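Local coordinates for protein citrate synthase (Metallosphaera sedula, PDB 6ABX) that probably catalyses the condensation of acetyl-CoA with oxaloacetate and water to give citrate and CoA, a step of the tricarboxylic acid cycle, at residues P144-S147 / H148-F152; A263-L266 / K267-N271; H59-D62 / D63-S66. All coordinates share one frame; numbering follows the deposited sequence.

Contact 1 (P144-S147 / H148-F152); sequences PSLS and HSENF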
loop_
_atom_site.group_PDB
_atom_site.type_symbol
_atom_site.label_atom_id
_atom_site.label_comp_id
_atom_site.label_asym_id
_atom_site.label_seq_id
_atom_site.Cartn_x
_atom_site.Cartn_y
_atom_site.Cartn_z
ATOM N N PRO A 144 -15.731 13.832 22.939
ATOM C CA PRO A 144 -14.364 14.232 23.233
ATOM C C PRO A 144 -14.055 14.376 24.729
ATOM O O PRO A 144 -12.883 14.356 25.083
ATOM C CB PRO A 144 -14.180 15.508 22.386
ATOM C CG PRO A 144 -15.560 16.065 22.318
ATOM C CD PRO A 144 -16.506 14.890 22.264
ATOM N N SER A 145 -15.042 14.198 25.612
ATOM C CA SER A 145 -14.790 14.121 27.044
ATOM C C SER A 145 -14.362 12.720 27.490
ATOM O O SER A 145 -13.924 12.535 28.622
ATOM C CB SER A 145 -16.021 14.570 27.840
ATOM O OG SER A 145 -17.035 13.583 27.760
ATOM N N LEU A 146 -14.476 11.730 26.601
ATOM C CA LEU A 146 -14.167 10.377 26.937
ATOM C C LEU A 146 -12.764 10.024 26.435
ATOM O O LEU A 146 -12.394 10.482 25.406
ATOM C CB LEU A 146 -15.212 9.444 26.303
ATOM C CG LEU A 146 -16.655 9.634 26.762
ATOM C CD1 LEU A 146 -17.559 8.613 26.050
ATOM C CD2 LEU A 146 -16.713 9.456 28.280
ATOM N N SER A 147 -12.101 9.129 27.162
ATOM C CA SER A 147 -10.824 8.582 26.686
ATOM C C SER A 147 -11.047 7.616 25.518
ATOM O O SER A 147 -12.149 7.289 25.152
ATOM C CB SER A 147 -10.077 7.937 27.802
ATOM O OG SER A 147 -9.594 8.986 28.666
ATOM N N HIS A 148 -9.942 7.266 24.869
ATOM C CA HIS A 148 -10.006 6.567 23.574
ATOM C C HIS A 148 -10.882 5.326 23.669
ATOM O O HIS A 148 -11.734 5.138 22.797
ATOM C CB HIS A 148 -8.600 6.225 23.090
ATOM C CG HIS A 148 -8.568 5.464 21.830
ATOM N ND1 HIS A 148 -8.474 6.093 20.614
ATOM C CD2 HIS A 148 -8.649 4.126 21.586
ATOM C CE1 HIS A 148 -8.448 5.165 19.663
ATOM N NE2 HIS A 148 -8.567 3.964 20.224
ATOM N N SER A 149 -10.557 4.419 24.586
ATOM C CA SER A 149 -11.243 3.100 24.612
ATOM C C SER A 149 -12.687 3.262 25.124
ATOM O O SER A 149 -13.596 2.596 24.601
ATOM C CB SER A 149 -10.446 2.129 25.445
ATOM O OG SER A 149 -9.169 1.899 24.847
ATOM N N GLU A 150 -12.885 4.155 26.093
ATOM C CA GLU A 150 -14.260 4.404 26.599
ATOM C C GLU A 150 -15.141 4.927 25.442
ATOM O O GLU A 150 -16.291 4.500 25.229
ATOM C CB GLU A 150 -14.268 5.374 27.782
ATOM C CG GLU A 150 -15.691 5.465 28.318
ATOM C CD GLU A 150 -15.970 6.183 29.623
ATOM O OE1 GLU A 150 -15.003 6.802 30.179
ATOM O OE2 GLU A 150 -17.171 6.116 30.061
ATOM N N ASN A 151 -14.598 5.872 24.674
ATOM C CA ASN A 151 -15.314 6.445 23.565
ATOM C C ASN A 151 -15.625 5.391 22.489
ATOM O O ASN A 151 -16.691 5.451 21.836
ATOM C CB ASN A 151 -14.545 7.590 22.906
ATOM C CG ASN A 151 -15.316 8.194 21.764
ATOM O OD1 ASN A 151 -16.368 8.811 22.004
ATOM N ND2 ASN A 151 -14.792 8.085 20.560
ATOM N N PHE A 152 -14.679 4.482 22.224
ATOM C CA PHE A 152 -14.859 3.490 21.186
ATOM C C PHE A 152 -16.085 2.608 21.530
ATOM O O PHE A 152 -16.974 2.381 20.689
ATOM C CB PHE A 152 -13.582 2.639 21.051
ATOM C CG PHE A 152 -13.388 1.930 19.733
ATOM C CD1 PHE A 152 -14.406 1.786 18.805
ATOM C CD2 PHE A 152 -12.152 1.402 19.415
ATOM C CE1 PHE A 152 -14.196 1.149 17.597
ATOM C CE2 PHE A 152 -11.961 0.731 18.218
ATOM C CZ PHE A 152 -12.957 0.659 17.288
HETATM O O HOH W 1 -13.119 8.229 29.658
#

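Contact 2 (A263-L266 / K267-N271); sequences AKIL and KEYAN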
loop_
_atom_site.group_PDB
_atom_site.type_symbol
_atom_site.label_atom_id
_atom_site.label_comp_id
_atom_site.label_asym_id
_atom_site.label_seq_id
_atom_site.Cartn_x
_atom_site.Cartn_y
_atom_site.Cartn_z
ATOM N N ALA A 263 -1.174 -13.260 23.773
ATOM C CA ALA A 263 -2.218 -14.244 24.073
ATOM C C ALA A 263 -2.357 -14.488 25.583
ATOM O O ALA A 263 -3.461 -14.649 26.106
ATOM C CB ALA A 263 -1.954 -15.573 23.358
ATOM N N LYS A 264 -1.224 -14.592 26.267
ATOM C CA LYS A 264 -1.218 -14.801 27.720
ATOM C C LYS A 264 -1.954 -13.652 28.398
ATOM O O LYS A 264 -2.759 -13.848 29.326
ATOM C CB LYS A 264 0.219 -14.865 28.195
ATOM C CG LYS A 264 0.399 -15.131 29.677
ATOM C CD LYS A 264 1.801 -15.687 29.958
ATOM C CE LYS A 264 1.849 -17.205 29.869
ATOM N NZ LYS A 264 2.563 -17.797 31.028
ATOM N N ILE A 265 -1.672 -12.428 27.938
ATOM C CA ILE A 265 -2.247 -11.259 28.581
ATOM C C ILE A 265 -3.746 -11.205 28.300
ATOM O O ILE A 265 -4.572 -10.978 29.201
ATOM C CB ILE A 265 -1.526 -9.964 28.154
ATOM C CG1 ILE A 265 -0.074 -9.971 28.635
ATOM C CG2 ILE A 265 -2.285 -8.764 28.625
ATOM C CD1 ILE A 265 0.786 -8.933 28.002
ATOM N N LEU A 266 -4.149 -11.430 27.039
ATOM C CA LEU A 266 -5.563 -11.408 26.724
ATOM C C LEU A 266 -6.328 -12.454 27.528
ATOM O O LEU A 266 -7.443 -12.219 27.963
ATOM C CB LEU A 266 -5.820 -11.696 25.237
ATOM C CG LEU A 266 -5.478 -10.598 24.250
ATOM C CD1 LEU A 266 -5.461 -11.145 22.845
ATOM C CD2 LEU A 266 -6.441 -9.433 24.349
ATOM N N LYS A 267 -5.754 -13.648 27.687
ATOM C CA LYS A 267 -6.424 -14.692 28.438
ATOM C C LYS A 267 -6.687 -14.252 29.905
ATOM O O LYS A 267 -7.743 -14.539 30.483
ATOM C CB LYS A 267 -5.577 -15.962 28.408
ATOM C CG LYS A 267 -6.288 -17.170 29.024
ATOM C CD LYS A 267 -5.485 -18.411 29.050
ATOM C CE LYS A 267 -6.250 -19.495 29.788
ATOM N NZ LYS A 267 -5.544 -20.778 29.678
ATOM N N GLU A 268 -5.721 -13.556 30.486
ATOM C CA GLU A 268 -5.854 -13.058 31.864
ATOM C C GLU A 268 -6.939 -11.987 31.932
ATOM O O GLU A 268 -7.745 -11.967 32.872
ATOM C CB GLU A 268 -4.552 -12.395 32.313
ATOM C CG GLU A 268 -3.430 -13.373 32.532
ATOM C CD GLU A 268 -2.048 -12.756 32.723
ATOM O OE1 GLU A 268 -1.157 -13.497 33.123
ATOM O OE2 GLU A 268 -1.861 -11.580 32.413
ATOM N N TYR A 269 -6.879 -11.023 30.990
ATOM C CA TYR A 269 -7.804 -9.870 31.053
ATOM C C TYR A 269 -9.230 -10.305 30.684
ATOM O O TYR A 269 -10.171 -9.743 31.186
ATOM C CB TYR A 269 -7.311 -8.712 30.196
ATOM C CG TYR A 269 -6.500 -7.720 30.990
ATOM C CD1 TYR A 269 -7.127 -6.834 31.828
ATOM C CD2 TYR A 269 -5.120 -7.726 30.971
ATOM C CE1 TYR A 269 -6.409 -5.902 32.561
ATOM C CE2 TYR A 269 -4.378 -6.805 31.697
ATOM C CZ TYR A 269 -5.031 -5.864 32.473
ATOM O OH TYR A 269 -4.368 -4.952 33.232
ATOM N N ALA A 270 -9.357 -11.343 29.868
ATOM C CA ALA A 270 -10.664 -11.899 29.537
ATOM C C ALA A 270 -11.400 -12.296 30.822
ATOM O O ALA A 270 -12.602 -12.241 30.870
ATOM C CB ALA A 270 -10.563 -13.067 28.584
ATOM N N ASN A 271 -10.693 -12.737 31.856
ATOM C CA ASN A 271 -11.381 -13.112 33.116
ATOM C C ASN A 271 -12.213 -11.964 33.690
ATOM O O ASN A 271 -13.285 -12.231 34.233
ATOM C CB ASN A 271 -10.402 -13.616 34.159
ATOM C CG ASN A 271 -9.999 -15.029 33.829
ATOM O OD1 ASN A 271 -10.828 -15.928 33.928
ATOM N ND2 ASN A 271 -8.752 -15.240 33.458
#

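Contact 3 (H59-D62 / D63-S66); sequences HELD and DFKS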
loop_
_atom_site.group_PDB
_atom_site.type_symbol
_atom_site.label_atom_id
_atom_site.label_comp_id
_atom_site.label_asym_id
_atom_site.label_seq_id
_atom_site.Cartn_x
_atom_site.Cartn_y
_atom_site.Cartn_z
ATOM N N HIS A 59 1.291 16.329 32.731
ATOM C CA HIS A 59 0.871 17.421 31.859
ATOM C C HIS A 59 0.956 17.019 30.380
ATOM O O HIS A 59 0.060 17.354 29.611
ATOM C CB HIS A 59 1.773 18.649 32.106
ATOM C CG HIS A 59 1.525 19.808 31.190
ATOM N ND1 HIS A 59 2.428 20.164 30.193
ATOM C CD2 HIS A 59 0.521 20.723 31.129
ATOM C CE1 HIS A 59 1.980 21.244 29.565
ATOM N NE2 HIS A 59 0.821 21.600 30.123
ATOM N N GLU A 60 2.040 16.334 29.985
ATOM C CA GLU A 60 2.220 15.944 28.613
ATOM C C GLU A 60 1.084 14.996 28.212
ATOM O O GLU A 60 0.517 15.149 27.098
ATOM C CB GLU A 60 3.560 15.267 28.374
ATOM C CG GLU A 60 4.736 16.231 28.445
ATOM C CD GLU A 60 6.081 15.553 28.466
ATOM O OE1 GLU A 60 6.164 14.380 28.870
ATOM O OE2 GLU A 60 7.052 16.190 28.035
ATOM N N LEU A 61 0.710 14.097 29.124
ATOM C CA LEU A 61 -0.313 13.083 28.777
ATOM C C LEU A 61 -1.696 13.746 28.701
ATOM O O LEU A 61 -2.456 13.477 27.815
ATOM C CB LEU A 61 -0.308 11.932 29.763
ATOM C CG LEU A 61 -1.328 10.821 29.486
ATOM C CD1 LEU A 61 -1.213 10.269 28.070
ATOM C CD2 LEU A 61 -1.157 9.719 30.517
ATOM N N ASP A 62 -1.972 14.671 29.618
ATOM C CA ASP A 62 -3.232 15.430 29.613
ATOM C C ASP A 62 -3.410 16.201 28.294
ATOM O O ASP A 62 -4.456 16.167 27.682
ATOM C CB ASP A 62 -3.288 16.434 30.764
ATOM C CG ASP A 62 -4.682 17.023 30.891
ATOM O OD1 ASP A 62 -5.647 16.217 31.086
ATOM O OD2 ASP A 62 -4.812 18.249 30.719
ATOM N N ASP A 63 -2.365 16.904 27.850
ATOM C CA ASP A 63 -2.413 17.632 26.591
ATOM C C ASP A 63 -2.658 16.672 25.413
ATOM O O ASP A 63 -3.382 16.974 24.501
ATOM C CB ASP A 63 -1.128 18.432 26.334
ATOM C CG ASP A 63 -1.004 19.619 27.268
ATOM O OD1 ASP A 63 -1.962 19.855 28.033
ATOM O OD2 ASP A 63 0.044 20.280 27.212
ATOM N N PHE A 64 -1.960 15.527 25.412
ATOM C CA PHE A 64 -1.959 14.570 24.311
ATOM C C PHE A 64 -3.318 13.886 24.230
ATOM O O PHE A 64 -3.839 13.708 23.087
ATOM C CB PHE A 64 -0.866 13.529 24.534
ATOM C CG PHE A 64 -0.761 12.462 23.481
ATOM C CD1 PHE A 64 -0.348 12.757 22.176
ATOM C CD2 PHE A 64 -1.090 11.166 23.797
ATOM C CE1 PHE A 64 -0.204 11.742 21.241
ATOM C CE2 PHE A 64 -0.985 10.163 22.852
ATOM C CZ PHE A 64 -0.532 10.453 21.579
ATOM N N LYS A 65 -3.875 13.533 25.393
ATOM C CA LYS A 65 -5.256 12.911 25.460
ATOM C C LYS A 65 -6.272 13.871 24.833
ATOM O O LYS A 65 -7.095 13.484 24.043
ATOM C CB LYS A 65 -5.683 12.608 26.898
ATOM C CG LYS A 65 -5.046 11.363 27.479
ATOM C CD LYS A 65 -5.189 11.329 28.992
ATOM C CE LYS A 65 -6.602 11.189 29.497
ATOM N NZ LYS A 65 -6.609 11.301 30.975
ATOM N N SER A 66 -6.119 15.166 25.123
ATOM C CA SER A 66 -6.991 16.209 24.554
ATOM C C SER A 66 -6.827 16.327 23.049
ATOM O O SER A 66 -7.793 16.438 22.344
ATOM C CB SER A 66 -6.766 17.544 25.210
ATOM O OG SER A 66 -7.222 17.481 26.534
HETATM O O HOH W 2 -7.097 15.787 29.069
HETATM O O HOH W 3 -5.879 13.738 31.800
#

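Contact 1 (P144-S147 / H148-F152)
Leu146 lays its CD2 methyl over the flat of the Glu150 carboxylate, 3.6 Å from Glu150 CD and almost as close to each of the two oxygens. The two side chains cross at about a right angle, and the methyl meets the broad side of the group. The other flat group, the His148 ring, takes no part in this meeting; Ser149 OG lies in its plane at the edge, held there by Asp170, while Phe43 stacks on the ring.

The arrangement is a helix start. Ser147 occupies the N-cap position, yet its hydroxyl makes no capping bond and is hydrogen-bonded to a glycerol, probably from the crystallisation liquor. The backbone carries the first turn, with Asn151 N donating to Ser147 O over 2.9 Å. A water stands where the direct bond of a capping box would run: it accepts from Ser147 N at 2.8 Å and donates to Glu150 OE1, a leg whose 2.4 Å is doubtfully short. A carboxylate at this end of a helix would probably be favoured by the helix dipole. Asn151 CB rests against Leu146 CB at 3.9 Å. Its amide, with CG anti to the backbone N (chi1 -179°), is placed where OD1 accepts from Asp143 N.

Around this turn, Glu44 accepts from His148 N and Arg72 donates to Leu146 O, tying the loop and the helix start together. Beyond it, helix 148-157 packs on two others, with His148 and Phe152 on Pro124 of helix 112-134 and Ser149 and Glu150 against Leu173 and Thr166 of helix 163-174.

Contact 2 (A263-L266 / K267-N271)
From Ala263–Lys267 to Leu266–Ala270, four successive backbone bonds from N to the O four residues back keep this stretch alpha-helical, the shortest being Ala270 N to Leu266 O at 2.8 Å.

On one flank Ile265 and Tyr269 run side by side and point the same way, Ile265 CG2 touching the ring at Tyr269 CD2 over 3.8 Å. CG2 is the branch anti to the isoleucine's backbone N, and it, not CG1, makes this contact. Ile265 O sits near the ring plane, at the edge, 3.7 Å from Tyr269 CD2.

The outer flank is polar. Glu268 rests its CG on Lys264 O at 3.3 Å, and its extended chain passes Lys264 CG; the charges do not pair, since Lys264 NZ and Glu268 OE1 stay 6.1 Å apart. Lys267, fully extended, takes its ammonium instead to a salt bridge with Glu290 of helix 277-297.

Arg262, which binds oxaloacetate, precedes the stretch on the same helix, and a bound citrate lies about 9 Å from the Ala263 side chain. The inner face is walled by helix 163-174, where Ile265 and Tyr269 meet Val171, and by helix 34-40, where Ile265 packs on Phe35 and Ala38.

Contact 3 (H59-D62 / D63-S66)
Asp63 and His59, one turn apart on the alpha-helix 58-69, meet through a carboxylate oxygen set over a ring face, with Asp63 OD2 3.2 Å from His59 CE1. The aspartate CG lies above the imidazole plane, displaced toward the rim, and the two planes are 72° apart. Asp63 OD2 also comes near His59 NE2, but the angle is too poor for a hydrogen bond, so the approach is one of oxygen to ring face. With CG anti to the backbone N (chi1 175°), the histidine ring lies alongside the next turn and meets the carboxylate there. Asp62 adds a second negative charge, its OD2 4.2 Å from Asp63 OD1, a proximity that is likely to be mildly unfavourable.

Phe64 turns to the buried side. Leu61 CD1 comes to the edge of its ring, 4.4 Å from Phe64 CD2, while Tyr48 of helix 43-52 meets the ring edge-to-face. Leu61 also packs on Ile367 of the second subunit.

Lys65 lays its methylenes across Leu61, with Lys65 CD 3.9 Å from Leu61 CG. A bend at chi3 (66°) then carries the ammonium round toward Asp62. The two charges do not touch; one water accepts from Lys65 NZ at 2.7 Å and donates to Asp62 OD1. Shortened to alanine, this side chain would no longer cover Leu61 CG, and the water would probably lose its lysine donor, leaving Asp62 without its nearby positive charge.

Ser66 closes the turn, its N donating to Asp62 O. A second water has three partners: it donates to Asp62 O at 3.0 Å and, over a short 2.5 Å, to Asp62 OD1, and it accepts from Ser66 OG at 3.1 Å.

The three contacts illustrate how helical turns, one of them a helix start, are dressed according to their place in the fold. Contact 1 is buried, contact 2 has a buried inner face and an exposed flank, and contact 3 is the most solvent-facing, leaning on charge and water. Contacts 1 and 3 touch, Ser147 OG lying 3.8 Å from Lys65 CE, and both adjoin Glu44 of helix 43-52. Each also has a glutamate near a helix start: Glu150 appears to reach its N-cap residue through water, whereas Glu60 bonds directly to Thr57 N. Contact 2 stands apart, nearest atoms about 11 Å from contact 1, yet both pack on helix 163-174; its Ala263 side chain comes within about 9 Å of the bound citrate.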